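Local coordinates for protein L-Ala-D/L-Glu epimerase, a muconate lactonizing enzyme (Klebsiella pneumoniae subsp. pneumoniae MGH 78578, PDB 3FCP) that belongs to the enolase superfamily of magnesium-binding enzymes, joining an enolase-type N-terminal domain to a TIM-barrel domain, at residues 246-251 with 270-275; 198-203 with 222-227; 167-172 with 194-199. All blocks are in the same frame, centred on the assembly; numbering follows the deposited sequence.

Contact 1. Residues 246-251 with 270-275; sequences AILADE and AYALKI. With MG (magnesium ion), chain I.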
ATOM      1  N   ALA A 246      -9.289 -14.330 -18.639  1.00 23.24           N
ATOM      2  CA  ALA A 246      -7.887 -13.954 -18.789  1.00 21.75           C
ATOM      3  C   ALA A 246      -7.609 -12.721 -19.649  1.00 20.79           C
ATOM      4  O   ALA A 246      -8.268 -12.490 -20.662  1.00 19.56           O
ATOM      5  CB  ALA A 246      -7.096 -15.148 -19.325  1.00 21.86           C
ATOM      6  N   ILE A 247      -6.610 -11.943 -19.231  1.00 20.01           N
ATOM      7  CA  ILE A 247      -6.177 -10.747 -19.947  1.00 20.08           C
ATOM      8  C   ILE A 247      -4.789 -11.019 -20.543  1.00 20.65           C
ATOM      9  O   ILE A 247      -3.906 -11.560 -19.868  1.00 21.47           O
ATOM     10  CB  ILE A 247      -6.072  -9.506 -19.005  1.00 19.84           C
ATOM     11  CG1 ILE A 247      -7.422  -9.231 -18.327  1.00 23.22           C
ATOM     12  CG2 ILE A 247      -5.632  -8.285 -19.799  1.00 19.96           C
ATOM     13  CD1 ILE A 247      -8.596  -9.111 -19.293  1.00 20.59           C
ATOM     14  N   LEU A 248      -4.611 -10.645 -21.803  1.00 21.11           N
ATOM     15  CA  LEU A 248      -3.351 -10.830 -22.515  1.00 22.48           C
ATOM     16  C   LEU A 248      -2.724  -9.452 -22.759  1.00 22.69           C
ATOM     17  O   LEU A 248      -3.332  -8.591 -23.393  1.00 22.94           O
ATOM     18  CB  LEU A 248      -3.611 -11.505 -23.869  1.00 23.52           C
ATOM     19  CG  LEU A 248      -2.574 -12.414 -24.552  1.00 28.63           C
ATOM     20  CD1 LEU A 248      -2.540 -12.075 -26.040  1.00 23.54           C
ATOM     21  CD2 LEU A 248      -1.189 -12.291 -23.927  1.00 26.31           C
ATOM     22  N   ALA A 249      -1.517  -9.241 -22.251  1.00 21.43           N
ATOM     23  CA  ALA A 249      -0.841  -7.966 -22.458  1.00 20.70           C
ATOM     24  C   ALA A 249      -0.037  -8.010 -23.764  1.00 19.46           C
ATOM     25  O   ALA A 249       0.654  -8.994 -24.035  1.00 20.16           O
ATOM     26  CB  ALA A 249       0.089  -7.677 -21.280  1.00 18.09           C
ATOM     27  N   ASP A 250      -0.140  -6.966 -24.579  1.00 17.96           N
ATOM     28  CA  ASP A 250       0.632  -6.913 -25.822  1.00 19.60           C
ATOM     29  C   ASP A 250       1.512  -5.668 -25.797  1.00 20.42           C
ATOM     30  O   ASP A 250       2.637  -5.722 -25.300  1.00 21.35           O
ATOM     31  CB  ASP A 250      -0.277  -6.905 -27.070  1.00 20.49           C
ATOM     32  CG  ASP A 250       0.521  -6.946 -28.384  1.00 23.07           C
ATOM     33  OD1 ASP A 250       1.766  -7.100 -28.333  1.00 22.91           O
ATOM     34  OD2 ASP A 250      -0.090  -6.827 -29.473  1.00 24.20           O
ATOM     35  N   GLU A 251       0.997  -4.544 -26.296  1.00 20.59           N
ATOM     36  CA  GLU A 251       1.771  -3.303 -26.319  1.00 22.85           C
ATOM     37  C   GLU A 251       2.299  -2.874 -24.951  1.00 23.19           C
ATOM     38  O   GLU A 251       3.289  -2.144 -24.872  1.00 22.66           O
ATOM     39  CB  GLU A 251       0.947  -2.151 -26.918  1.00 24.87           C
ATOM     40  CG  GLU A 251       0.835  -2.142 -28.446  1.00 26.82           C
ATOM     41  CD  GLU A 251      -0.041  -3.258 -28.990  1.00 28.22           C
ATOM     42  OE1 GLU A 251      -0.902  -3.776 -28.247  1.00 26.73           O
ATOM     43  OE2 GLU A 251       0.125  -3.605 -30.176  1.00 31.71           O
ATOM     44  N   ALA A 270      -1.567 -13.146 -19.017  1.00 19.98           N
ATOM     45  CA  ALA A 270      -0.503 -13.630 -19.887  1.00 22.00           C
ATOM     46  C   ALA A 270       0.158 -12.518 -20.687  1.00 21.72           C
ATOM     47  O   ALA A 270      -0.384 -11.412 -20.803  1.00 21.40           O
ATOM     48  CB  ALA A 270      -1.060 -14.697 -20.839  1.00 21.49           C
ATOM     49  N   TYR A 271       1.339 -12.821 -21.223  1.00 19.43           N
ATOM     50  CA  TYR A 271       2.087 -11.878 -22.050  1.00 20.26           C
ATOM     51  C   TYR A 271       2.191 -12.374 -23.493  1.00 18.84           C
ATOM     52  O   TYR A 271       2.435 -13.563 -23.750  1.00 17.68           O
ATOM     53  CB  TYR A 271       3.522 -11.679 -21.534  1.00 20.79           C
ATOM     54  CG  TYR A 271       3.685 -10.919 -20.235  1.00 21.15           C
ATOM     55  CD1 TYR A 271       2.649 -10.144 -19.706  1.00 20.16           C
ATOM     56  CD2 TYR A 271       4.911 -10.927 -19.562  1.00 21.60           C
ATOM     57  CE1 TYR A 271       2.830  -9.396 -18.550  1.00 20.76           C
ATOM     58  CE2 TYR A 271       5.103 -10.178 -18.403  1.00 19.86           C
ATOM     59  CZ  TYR A 271       4.058  -9.415 -17.904  1.00 19.63           C
ATOM     60  OH  TYR A 271       4.240  -8.681 -16.759  1.00 19.19           O
ATOM     61  N   ALA A 272       2.009 -11.454 -24.434  1.00 19.77           N
ATOM     62  CA  ALA A 272       2.134 -11.781 -25.850  1.00 20.51           C
ATOM     63  C   ALA A 272       3.602 -11.586 -26.212  1.00 19.54           C
ATOM     64  O   ALA A 272       4.028 -10.471 -26.502  1.00 19.63           O
ATOM     65  CB  ALA A 272       1.257 -10.849 -26.700  1.00 18.21           C
ATOM     66  N   LEU A 273       4.380 -12.663 -26.177  1.00 19.18           N
ATOM     67  CA  LEU A 273       5.796 -12.583 -26.524  1.00 20.56           C
ATOM     68  C   LEU A 273       5.938 -12.341 -28.030  1.00 20.18           C
ATOM     69  O   LEU A 273       5.229 -12.953 -28.831  1.00 19.22           O
ATOM     70  CB  LEU A 273       6.513 -13.891 -26.166  1.00 20.06           C
ATOM     71  CG  LEU A 273       6.394 -14.446 -24.746  1.00 20.70           C
ATOM     72  CD1 LEU A 273       7.072 -15.814 -24.668  1.00 19.99           C
ATOM     73  CD2 LEU A 273       7.031 -13.475 -23.765  1.00 18.19           C
ATOM     74  N   LYS A 274       6.835 -11.435 -28.410  1.00 19.48           N
ATOM     75  CA  LYS A 274       7.097 -11.153 -29.823  1.00 20.96           C
ATOM     76  C   LYS A 274       8.581 -10.847 -29.959  1.00 21.98           C
ATOM     77  O   LYS A 274       9.108 -10.003 -29.239  1.00 19.18           O
ATOM     78  CB  LYS A 274       6.266  -9.959 -30.314  1.00 22.18           C
ATOM     79  CG  LYS A 274       4.752 -10.217 -30.323  1.00 21.95           C
ATOM     80  CD  LYS A 274       3.983  -9.068 -30.954  1.00 21.17           C
ATOM     81  CE  LYS A 274       2.472  -9.349 -30.951  1.00 22.67           C
ATOM     82  NZ  LYS A 274       1.719  -8.256 -31.603  1.00 21.06           N
ATOM     83  N   ILE A 275       9.263 -11.521 -30.881  1.00 22.15           N
ATOM     84  CA  ILE A 275      10.693 -11.275 -31.018  1.00 21.88           C
ATOM     85  C   ILE A 275      10.992  -9.830 -31.407  1.00 22.26           C
ATOM     86  O   ILE A 275      11.992  -9.262 -30.949  1.00 21.01           O
ATOM     87  CB  ILE A 275      11.368 -12.263 -32.024  1.00 20.93           C
ATOM     88  CG1 ILE A 275      10.865 -12.040 -33.449  1.00 19.01           C
ATOM     89  CG2 ILE A 275      11.101 -13.703 -31.590  1.00 20.90           C
ATOM     90  CD1 ILE A 275      11.591 -12.930 -34.481  1.00 19.26           C
TER
HETATM   91 MG    MG I 382      -1.411  -5.218 -30.479  1.00 17.54          MG
HETATM   92  O   HOH W   1       2.660  -5.811 -30.685  1.00 25.17           O
HETATM   93  O   HOH W   2      -3.031  -6.413 -28.985  1.00 24.43           O
HETATM   94  O   HOH W   3      -2.906  -6.410 -31.983  1.00 31.54           O
HETATM   95  O   HOH W   4      -0.077  -5.469 -32.678  1.00 34.60           O
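Lys274 and Asp250 meet at about a right angle. The lysine chain runs extended beyond CG and forms a salt bridge with the carboxylate, Lys274 NZ lying 3.1 Å from Asp250 OD2, on the syn side and 24° out of the plane. Its second approach, NZ to Asp250 OD1, is weak at 3.5 Å. Asp250 CG stands anti to the backbone N (chi1 -176°), which turns the carboxylate toward Lys274 NZ and the magnesium ion. Asp250 OD2 binds the ion at 2.3 Å, so one oxygen serves both lysine and metal. OD1 pairs with Lys277, and a water joins it to Lys274 NZ. Glu251, bent at chi2, curls back to bind the ion through OE2 (2.2 Å); Asn201 and waters complete the site.

Behind this polar end the two strands run parallel. Ala270 N bonds to Ile247 O, Ala249 N to Ala270 O and Ala272 N to Ala249 O, the last two each at 2.8 Å. On one face of the sheet Leu248 reaches over the neighbouring strand: CD2 lies 3.9 Å from Ala270 CB and also touches Ala272 CB, above the intervening peptide. On the other face the Ala249 methyl meets the Tyr271 ring obliquely, CB to CD1 3.9 Å. Leu262 of helix 256-264 packs on both residues, while Tyr271 OH bonds to Gly259 O of the same helix. The arrangement is a beta-alpha-beta unit of a TIM barrel, with apolar residues along the strands and the metal-binding acids just past the C-terminal end of one, the usual place for an active site in this fold.

Contact 2. Residues 198-203 with 222-227; sequences VDVNQA and DLIEQP. With MG (magnesium ion), chain I.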
ATOM      1  N   VAL A 198     -10.246 -12.344 -28.074  1.00 24.17           N
ATOM      2  CA  VAL A 198     -10.486 -11.080 -28.765  1.00 23.19           C
ATOM      3  C   VAL A 198      -9.284 -10.177 -28.538  1.00 25.14           C
ATOM      4  O   VAL A 198      -8.579 -10.299 -27.530  1.00 25.79           O
ATOM      5  CB  VAL A 198     -11.761 -10.354 -28.255  1.00 25.84           C
ATOM      6  CG1 VAL A 198     -12.955 -11.305 -28.302  1.00 23.79           C
ATOM      7  CG2 VAL A 198     -11.541  -9.811 -26.846  1.00 26.16           C
ATOM      8  N   ASP A 199      -9.055  -9.276 -29.481  1.00 25.03           N
ATOM      9  CA  ASP A 199      -7.947  -8.339 -29.408  1.00 25.69           C
ATOM     10  C   ASP A 199      -8.502  -6.956 -29.726  1.00 26.42           C
ATOM     11  O   ASP A 199      -8.977  -6.716 -30.835  1.00 27.38           O
ATOM     12  CB  ASP A 199      -6.860  -8.749 -30.414  1.00 24.91           C
ATOM     13  CG  ASP A 199      -5.655  -7.819 -30.400  1.00 26.90           C
ATOM     14  OD1 ASP A 199      -5.496  -7.052 -29.428  1.00 25.15           O
ATOM     15  OD2 ASP A 199      -4.862  -7.868 -31.367  1.00 27.59           O
ATOM     16  N   VAL A 200      -8.457  -6.060 -28.740  1.00 25.58           N
ATOM     17  CA  VAL A 200      -8.959  -4.701 -28.901  1.00 26.02           C
ATOM     18  C   VAL A 200      -7.821  -3.766 -29.313  1.00 26.01           C
ATOM     19  O   VAL A 200      -8.043  -2.610 -29.664  1.00 24.17           O
ATOM     20  CB  VAL A 200      -9.575  -4.177 -27.578  1.00 27.78           C
ATOM     21  CG1 VAL A 200     -10.515  -3.013 -27.865  1.00 29.90           C
ATOM     22  CG2 VAL A 200     -10.308  -5.297 -26.863  1.00 27.39           C
ATOM     23  N   ASN A 201      -6.598  -4.284 -29.256  1.00 26.75           N
ATOM     24  CA  ASN A 201      -5.402  -3.531 -29.618  1.00 27.17           C
ATOM     25  C   ASN A 201      -5.395  -2.069 -29.168  1.00 27.64           C
ATOM     26  O   ASN A 201      -5.264  -1.158 -29.991  1.00 27.39           O
ATOM     27  CB  ASN A 201      -5.168  -3.617 -31.133  1.00 30.32           C
ATOM     28  CG  ASN A 201      -3.770  -3.157 -31.541  1.00 32.16           C
ATOM     29  OD1 ASN A 201      -2.763  -3.565 -30.947  1.00 31.60           O
ATOM     30  ND2 ASN A 201      -3.702  -2.318 -32.572  1.00 32.60           N
ATOM     31  N   GLN A 202      -5.545  -1.852 -27.860  1.00 26.62           N
ATOM     32  CA  GLN A 202      -5.504  -0.513 -27.262  1.00 27.55           C
ATOM     33  C   GLN A 202      -6.681   0.433 -27.482  1.00 27.51           C
ATOM     34  O   GLN A 202      -6.698   1.520 -26.918  1.00 27.50           O
ATOM     35  CB  GLN A 202      -4.247   0.231 -27.729  1.00 28.51           C
ATOM     36  CG  GLN A 202      -2.929  -0.329 -27.244  1.00 29.22           C
ATOM     37  CD  GLN A 202      -1.755   0.555 -27.642  1.00 30.58           C
ATOM     38  OE1 GLN A 202      -1.290   0.532 -28.788  1.00 30.42           O
ATOM     39  NE2 GLN A 202      -1.283   1.353 -26.699  1.00 29.02           N
ATOM     40  N   ALA A 203      -7.666   0.021 -28.268  1.00 27.81           N
ATOM     41  CA  ALA A 203      -8.791   0.887 -28.607  1.00 27.24           C
ATOM     42  C   ALA A 203      -9.692   1.456 -27.516  1.00 25.52           C
ATOM     43  O   ALA A 203     -10.209   2.561 -27.664  1.00 26.50           O
ATOM     44  CB  ALA A 203      -9.658   0.193 -29.666  1.00 27.52           C
ATOM     45  N   ASP A 222     -12.387 -16.535 -23.827  1.00 25.75           N
ATOM     46  CA  ASP A 222     -11.295 -17.088 -23.025  1.00 25.65           C
ATOM     47  C   ASP A 222     -10.141 -16.145 -22.744  1.00 24.87           C
ATOM     48  O   ASP A 222      -9.429 -16.307 -21.750  1.00 24.32           O
ATOM     49  CB  ASP A 222     -10.711 -18.336 -23.696  1.00 29.58           C
ATOM     50  CG  ASP A 222     -11.719 -19.454 -23.841  1.00 31.87           C
ATOM     51  OD1 ASP A 222     -12.557 -19.626 -22.935  1.00 32.05           O
ATOM     52  OD2 ASP A 222     -11.652 -20.174 -24.857  1.00 36.44           O
ATOM     53  N   LEU A 223      -9.945 -15.168 -23.618  1.00 23.78           N
ATOM     54  CA  LEU A 223      -8.833 -14.245 -23.457  1.00 22.23           C
ATOM     55  C   LEU A 223      -9.126 -12.909 -24.126  1.00 21.86           C
ATOM     56  O   LEU A 223      -9.640 -12.866 -25.243  1.00 22.45           O
ATOM     57  CB  LEU A 223      -7.581 -14.873 -24.078  1.00 21.96           C
ATOM     58  CG  LEU A 223      -6.210 -14.214 -23.893  1.00 21.77           C
ATOM     59  CD1 LEU A 223      -5.763 -14.355 -22.437  1.00 21.35           C
ATOM     60  CD2 LEU A 223      -5.205 -14.891 -24.827  1.00 21.10           C
ATOM     61  N   ILE A 224      -8.794 -11.823 -23.439  1.00 20.98           N
ATOM     62  CA  ILE A 224      -9.001 -10.474 -23.966  1.00 20.32           C
ATOM     63  C   ILE A 224      -7.622  -9.831 -24.079  1.00 20.63           C
ATOM     64  O   ILE A 224      -6.946  -9.637 -23.067  1.00 20.80           O
ATOM     65  CB  ILE A 224      -9.858  -9.618 -23.005  1.00 19.53           C
ATOM     66  CG1 ILE A 224     -11.199 -10.312 -22.729  1.00 19.87           C
ATOM     67  CG2 ILE A 224     -10.087  -8.234 -23.615  1.00 17.47           C
ATOM     68  CD1 ILE A 224     -12.043  -9.623 -21.639  1.00 18.96           C
ATOM     69  N   GLU A 225      -7.209  -9.504 -25.301  1.00 21.75           N
ATOM     70  CA  GLU A 225      -5.897  -8.909 -25.539  1.00 21.54           C
ATOM     71  C   GLU A 225      -5.877  -7.379 -25.554  1.00 21.80           C
ATOM     72  O   GLU A 225      -6.699  -6.740 -26.217  1.00 21.62           O
ATOM     73  CB  GLU A 225      -5.328  -9.434 -26.861  1.00 22.22           C
ATOM     74  CG  GLU A 225      -3.860  -9.086 -27.106  1.00 22.81           C
ATOM     75  CD  GLU A 225      -3.342  -9.599 -28.444  1.00 25.11           C
ATOM     76  OE1 GLU A 225      -3.986 -10.497 -29.040  1.00 23.14           O
ATOM     77  OE2 GLU A 225      -2.282  -9.113 -28.895  1.00 23.67           O
ATOM     78  N   GLN A 226      -4.925  -6.815 -24.811  1.00 20.05           N
ATOM     79  CA  GLN A 226      -4.698  -5.371 -24.709  1.00 20.27           C
ATOM     80  C   GLN A 226      -5.956  -4.528 -24.900  1.00 21.29           C
ATOM     81  O   GLN A 226      -6.052  -3.736 -25.842  1.00 21.69           O
ATOM     82  CB  GLN A 226      -3.637  -4.960 -25.737  1.00 19.98           C
ATOM     83  CG  GLN A 226      -2.997  -3.602 -25.505  1.00 20.14           C
ATOM     84  CD  GLN A 226      -2.181  -3.550 -24.223  1.00 23.89           C
ATOM     85  OE1 GLN A 226      -1.291  -4.376 -24.001  1.00 24.28           O
ATOM     86  NE2 GLN A 226      -2.478  -2.576 -23.378  1.00 21.63           N
ATOM     87  N   PRO A 227      -6.933  -4.673 -23.991  1.00 22.05           N
ATOM     88  CA  PRO A 227      -8.186  -3.915 -24.083  1.00 22.61           C
ATOM     89  C   PRO A 227      -8.014  -2.404 -24.014  1.00 23.79           C
ATOM     90  O   PRO A 227      -8.714  -1.666 -24.707  1.00 22.62           O
ATOM     91  CB  PRO A 227      -9.009  -4.471 -22.918  1.00 22.40           C
ATOM     92  CG  PRO A 227      -7.957  -4.898 -21.925  1.00 22.18           C
ATOM     93  CD  PRO A 227      -6.937  -5.558 -22.812  1.00 20.14           C
TER
HETATM   94 MG    MG I 382      -1.411  -5.218 -30.479  1.00 17.54          MG
HETATM   95  O   HOH W   5      -6.053 -12.376 -28.364  1.00 27.58           O
HETATM   96  O   HOH W   2      -3.031  -6.413 -28.985  1.00 24.43           O
HETATM   97  O   HOH W   3      -2.906  -6.410 -31.983  1.00 31.54           O
HETATM   98  O   HOH W   4      -0.077  -5.469 -32.678  1.00 34.60           O
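Asp199 and Glu225 both carry CG anti to the backbone N, with chi1 -180° and -170°, and the glutamate continues extended, which lays the two carboxylates one over the other. Their planes are parallel, 0° apart, and Asp199 CG lies 3.4 Å from Glu225 OE1. Like charges are thus brought close, with Asp199 OD2 and Glu225 OE1 3.6 Å apart. Lys168 forms salt bridges with both residues, and a water donates to Glu225 OE1 and, weakly, to Val198 O.

The parallel backbones hold the pair in place: Val198 N bonds to Leu223 O, Glu225 N to Val198 O (2.7 Å) and Val200 N to Glu225 O. Past the strand ends Gln202 N bonds to Gln226 O at 2.8 Å, while the two glutamine chains lie side by side with their CG atoms in contact. On the helix-facing side Val198 CG2 meets Ile224 CG2 at 3.9 Å, and Val200 CG2 rests on Pro227.

Asp199 OD1 accepts from Asn201 N at 3.0 Å, coming from above the carboxylate plane: an Asx turn. It overlaps the type I' turn from Val200 to Ala203 and probably helps to position Asn201, whose OD1 binds the magnesium ion at 2.2 Å. A metal-bound water also lies between Asp199 OD1 and Glu225 OE2. The two acids therefore reach the ion through water, as a second shell, and their mutual repulsion is probably offset by the nearby metal and Lys168.

Contact 3. Residues 167-172 with 194-199; sequences FKLKIG and ASIRVD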
ATOM      1  N   PHE A 167      -9.618 -19.167 -32.232  1.00 32.38           N
ATOM      2  CA  PHE A 167      -9.779 -18.005 -33.089  1.00 31.03           C
ATOM      3  C   PHE A 167      -9.537 -16.715 -32.316  1.00 29.30           C
ATOM      4  O   PHE A 167      -9.906 -16.601 -31.148  1.00 28.57           O
ATOM      5  CB  PHE A 167     -11.191 -17.987 -33.682  1.00 31.04           C
ATOM      6  CG  PHE A 167     -11.523 -19.211 -34.488  1.00 34.26           C
ATOM      7  CD1 PHE A 167     -11.063 -19.346 -35.795  1.00 36.10           C
ATOM      8  CD2 PHE A 167     -12.270 -20.242 -33.932  1.00 35.80           C
ATOM      9  CE1 PHE A 167     -11.344 -20.498 -36.541  1.00 36.16           C
ATOM     10  CE2 PHE A 167     -12.554 -21.397 -34.670  1.00 37.86           C
ATOM     11  CZ  PHE A 167     -12.089 -21.522 -35.974  1.00 35.88           C
ATOM     12  N   LYS A 168      -8.908 -15.753 -32.979  1.00 27.56           N
ATOM     13  CA  LYS A 168      -8.638 -14.450 -32.383  1.00 28.00           C
ATOM     14  C   LYS A 168      -9.450 -13.428 -33.170  1.00 27.88           C
ATOM     15  O   LYS A 168      -9.250 -13.259 -34.371  1.00 29.76           O
ATOM     16  CB  LYS A 168      -7.142 -14.128 -32.462  1.00 28.25           C
ATOM     17  CG  LYS A 168      -6.791 -12.674 -32.175  1.00 29.64           C
ATOM     18  CD  LYS A 168      -5.281 -12.447 -32.180  1.00 28.51           C
ATOM     19  CE  LYS A 168      -4.946 -10.964 -32.287  1.00 28.19           C
ATOM     20  NZ  LYS A 168      -3.497 -10.672 -32.052  1.00 28.15           N
ATOM     21  N   LEU A 169     -10.380 -12.760 -32.498  1.00 28.61           N
ATOM     22  CA  LEU A 169     -11.217 -11.771 -33.165  1.00 29.82           C
ATOM     23  C   LEU A 169     -10.708 -10.367 -32.892  1.00 30.24           C
ATOM     24  O   LEU A 169     -10.424 -10.008 -31.746  1.00 30.65           O
ATOM     25  CB  LEU A 169     -12.667 -11.874 -32.686  1.00 30.07           C
ATOM     26  CG  LEU A 169     -13.224 -13.246 -32.303  1.00 32.30           C
ATOM     27  CD1 LEU A 169     -14.711 -13.099 -31.987  1.00 32.06           C
ATOM     28  CD2 LEU A 169     -12.998 -14.245 -33.415  1.00 33.22           C
ATOM     29  N   LYS A 170     -10.583  -9.570 -33.944  1.00 29.99           N
ATOM     30  CA  LYS A 170     -10.120  -8.208 -33.762  1.00 31.40           C
ATOM     31  C   LYS A 170     -11.326  -7.290 -33.683  1.00 31.23           C
ATOM     32  O   LYS A 170     -12.242  -7.367 -34.508  1.00 29.93           O
ATOM     33  CB  LYS A 170      -9.184  -7.795 -34.901  1.00 34.93           C
ATOM     34  CG  LYS A 170      -7.917  -8.650 -34.950  1.00 40.27           C
ATOM     35  CD  LYS A 170      -6.679  -7.859 -35.369  1.00 43.58           C
ATOM     36  CE  LYS A 170      -6.290  -6.817 -34.324  1.00 45.06           C
ATOM     37  NZ  LYS A 170      -5.011  -6.118 -34.684  1.00 43.22           N
ATOM     38  N   ILE A 171     -11.334  -6.441 -32.663  1.00 30.25           N
ATOM     39  CA  ILE A 171     -12.427  -5.507 -32.455  1.00 30.16           C
ATOM     40  C   ILE A 171     -11.842  -4.198 -31.963  1.00 30.61           C
ATOM     41  O   ILE A 171     -10.625  -4.067 -31.851  1.00 30.11           O
ATOM     42  CB  ILE A 171     -13.420  -6.041 -31.406  1.00 28.53           C
ATOM     43  CG1 ILE A 171     -12.679  -6.341 -30.099  1.00 28.03           C
ATOM     44  CG2 ILE A 171     -14.096  -7.305 -31.927  1.00 29.14           C
ATOM     45  CD1 ILE A 171     -13.572  -6.803 -28.966  1.00 28.56           C
ATOM     46  N   GLY A 172     -12.713  -3.238 -31.667  1.00 30.67           N
ATOM     47  CA  GLY A 172     -12.256  -1.949 -31.187  1.00 32.88           C
ATOM     48  C   GLY A 172     -12.333  -0.860 -32.241  1.00 35.06           C
ATOM     49  O   GLY A 172     -12.004   0.291 -31.967  1.00 35.87           O
ATOM     50  N   ALA A 194     -14.445 -24.445 -30.021  1.00 49.34           N
ATOM     51  CA  ALA A 194     -13.481 -23.408 -30.358  1.00 45.76           C
ATOM     52  C   ALA A 194     -13.176 -22.425 -29.236  1.00 42.23           C
ATOM     53  O   ALA A 194     -14.078 -21.946 -28.551  1.00 41.53           O
ATOM     54  CB  ALA A 194     -13.956 -22.647 -31.589  1.00 47.15           C
ATOM     55  N   SER A 195     -11.891 -22.135 -29.055  1.00 38.26           N
ATOM     56  CA  SER A 195     -11.449 -21.177 -28.046  1.00 35.35           C
ATOM     57  C   SER A 195     -11.533 -19.802 -28.696  1.00 31.66           C
ATOM     58  O   SER A 195     -10.889 -19.545 -29.714  1.00 32.00           O
ATOM     59  CB  SER A 195     -10.000 -21.457 -27.630  1.00 34.91           C
ATOM     60  OG  SER A 195      -9.507 -20.439 -26.769  1.00 31.47           O
ATOM     61  N   ILE A 196     -12.328 -18.918 -28.113  1.00 30.20           N
ATOM     62  CA  ILE A 196     -12.484 -17.584 -28.669  1.00 28.73           C
ATOM     63  C   ILE A 196     -11.707 -16.541 -27.875  1.00 27.88           C
ATOM     64  O   ILE A 196     -11.901 -16.394 -26.668  1.00 27.42           O
ATOM     65  CB  ILE A 196     -13.976 -17.151 -28.695  1.00 28.76           C
ATOM     66  CG1 ILE A 196     -14.822 -18.193 -29.439  1.00 29.10           C
ATOM     67  CG2 ILE A 196     -14.102 -15.773 -29.344  1.00 28.17           C
ATOM     68  CD1 ILE A 196     -14.411 -18.433 -30.882  1.00 26.46           C
ATOM     69  N   ARG A 197     -10.821 -15.829 -28.562  1.00 25.57           N
ATOM     70  CA  ARG A 197     -10.043 -14.768 -27.936  1.00 24.50           C
ATOM     71  C   ARG A 197     -10.349 -13.499 -28.722  1.00 23.38           C
ATOM     72  O   ARG A 197     -10.695 -13.569 -29.906  1.00 24.57           O
ATOM     73  CB  ARG A 197      -8.534 -15.051 -28.012  1.00 23.67           C
ATOM     74  CG  ARG A 197      -8.062 -16.371 -27.373  1.00 24.05           C
ATOM     75  CD  ARG A 197      -8.042 -17.511 -28.389  1.00 24.88           C
ATOM     76  NE  ARG A 197      -7.493 -18.748 -27.833  1.00 25.25           N
ATOM     77  CZ  ARG A 197      -6.211 -18.941 -27.535  1.00 25.38           C
ATOM     78  NH1 ARG A 197      -5.320 -17.978 -27.736  1.00 25.46           N
ATOM     79  NH2 ARG A 197      -5.817 -20.102 -27.038  1.00 25.42           N
ATOM     80  N   VAL A 198     -10.246 -12.344 -28.074  1.00 24.17           N
ATOM     81  CA  VAL A 198     -10.486 -11.080 -28.765  1.00 23.19           C
ATOM     82  C   VAL A 198      -9.284 -10.177 -28.538  1.00 25.14           C
ATOM     83  O   VAL A 198      -8.579 -10.299 -27.530  1.00 25.79           O
ATOM     84  CB  VAL A 198     -11.761 -10.354 -28.255  1.00 25.84           C
ATOM     85  CG1 VAL A 198     -12.955 -11.305 -28.302  1.00 23.79           C
ATOM     86  CG2 VAL A 198     -11.541  -9.811 -26.846  1.00 26.16           C
ATOM     87  N   ASP A 199      -9.055  -9.276 -29.481  1.00 25.03           N
ATOM     88  CA  ASP A 199      -7.947  -8.339 -29.408  1.00 25.69           C
ATOM     89  C   ASP A 199      -8.502  -6.956 -29.726  1.00 26.42           C
ATOM     90  O   ASP A 199      -8.977  -6.716 -30.835  1.00 27.38           O
ATOM     91  CB  ASP A 199      -6.860  -8.749 -30.414  1.00 24.91           C
ATOM     92  CG  ASP A 199      -5.655  -7.819 -30.400  1.00 26.90           C
ATOM     93  OD1 ASP A 199      -5.496  -7.052 -29.428  1.00 25.15           O
ATOM     94  OD2 ASP A 199      -4.862  -7.868 -31.367  1.00 27.59           O
TER
HETATM   95  O   HOH W   3      -2.906  -6.410 -31.983  1.00 31.54           O
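Asp199 OD2 is approached by two lysines and a water. Lys168 NZ forms a weak hydrogen bond within a salt bridge to Asp199 OD2 at 3.2 Å. Lys170 NZ makes a long ion pair with Asp199 OD2 at 3.8 Å. A water that binds the magnesium ion donates to Asp199 OD2 at 2.5 Å and accepts a weak bond from Lys170 NZ. The lysines arrive differently: Lys168, with CG anti to the backbone N (chi1 166°) and an extended chain, crosses Asp199 obliquely, whereas Lys170, bent at chi2 and chi3, runs alongside it. Lys168 is further held by Glu327, and Asp199 OD1 is engaged by Asn201 in the turn that follows the strand.

Five backbone bonds join the parallel strands, from Phe167 N to Ser195 O at one end to Ile171 N to Asp199 O at the other; Leu169 N to Arg197 O measures 2.7 Å. The face carrying Phe167, Leu169, Ile196 and Val198 is apolar, and there Leu169 CD1 meets Ile196 CG2 at 3.8 Å. Residues of helix 176-189 cover Leu169 and Ile196. The Phe167 ring presents its edge to the Ala194 methyl, CE2 to CB 3.6 Å. Ile171 CD1 reaches Val198 CB. On the lysine face, Arg197 bends at chi2 and its NE donates to Ser195 OG, which lies close to the guanidinium plane (2.8 Å), while NH1 bonds to Trp324 O. This is a beta-alpha-beta unit of a TIM barrel: apolar toward the helix layer, charged inside, with two lysines on one strand, one residue between them, beside the metal site.

How the contacts relate
The three contacts follow one another along the chain in the order 3, 2, 1, and all belong to the parallel strands of the TIM-barrel domain, each closing a beta-alpha-beta unit. Contacts 3 and 2 share strand 195-199, their centres about 8 Å apart; contacts 2 and 1, centres about 10 Å apart, are joined by backbone bonds between strands 223-225 and 246-249. Contacts 1 and 3 have centres about 14 Å apart and do not touch. Five neighbouring strands are thus linked in sequence, and residues at the C-terminal ends of several of them gather round one magnesium ion: contacts 1 and 2 supply its protein ligands, and contact 3 reaches it through a water common to all three.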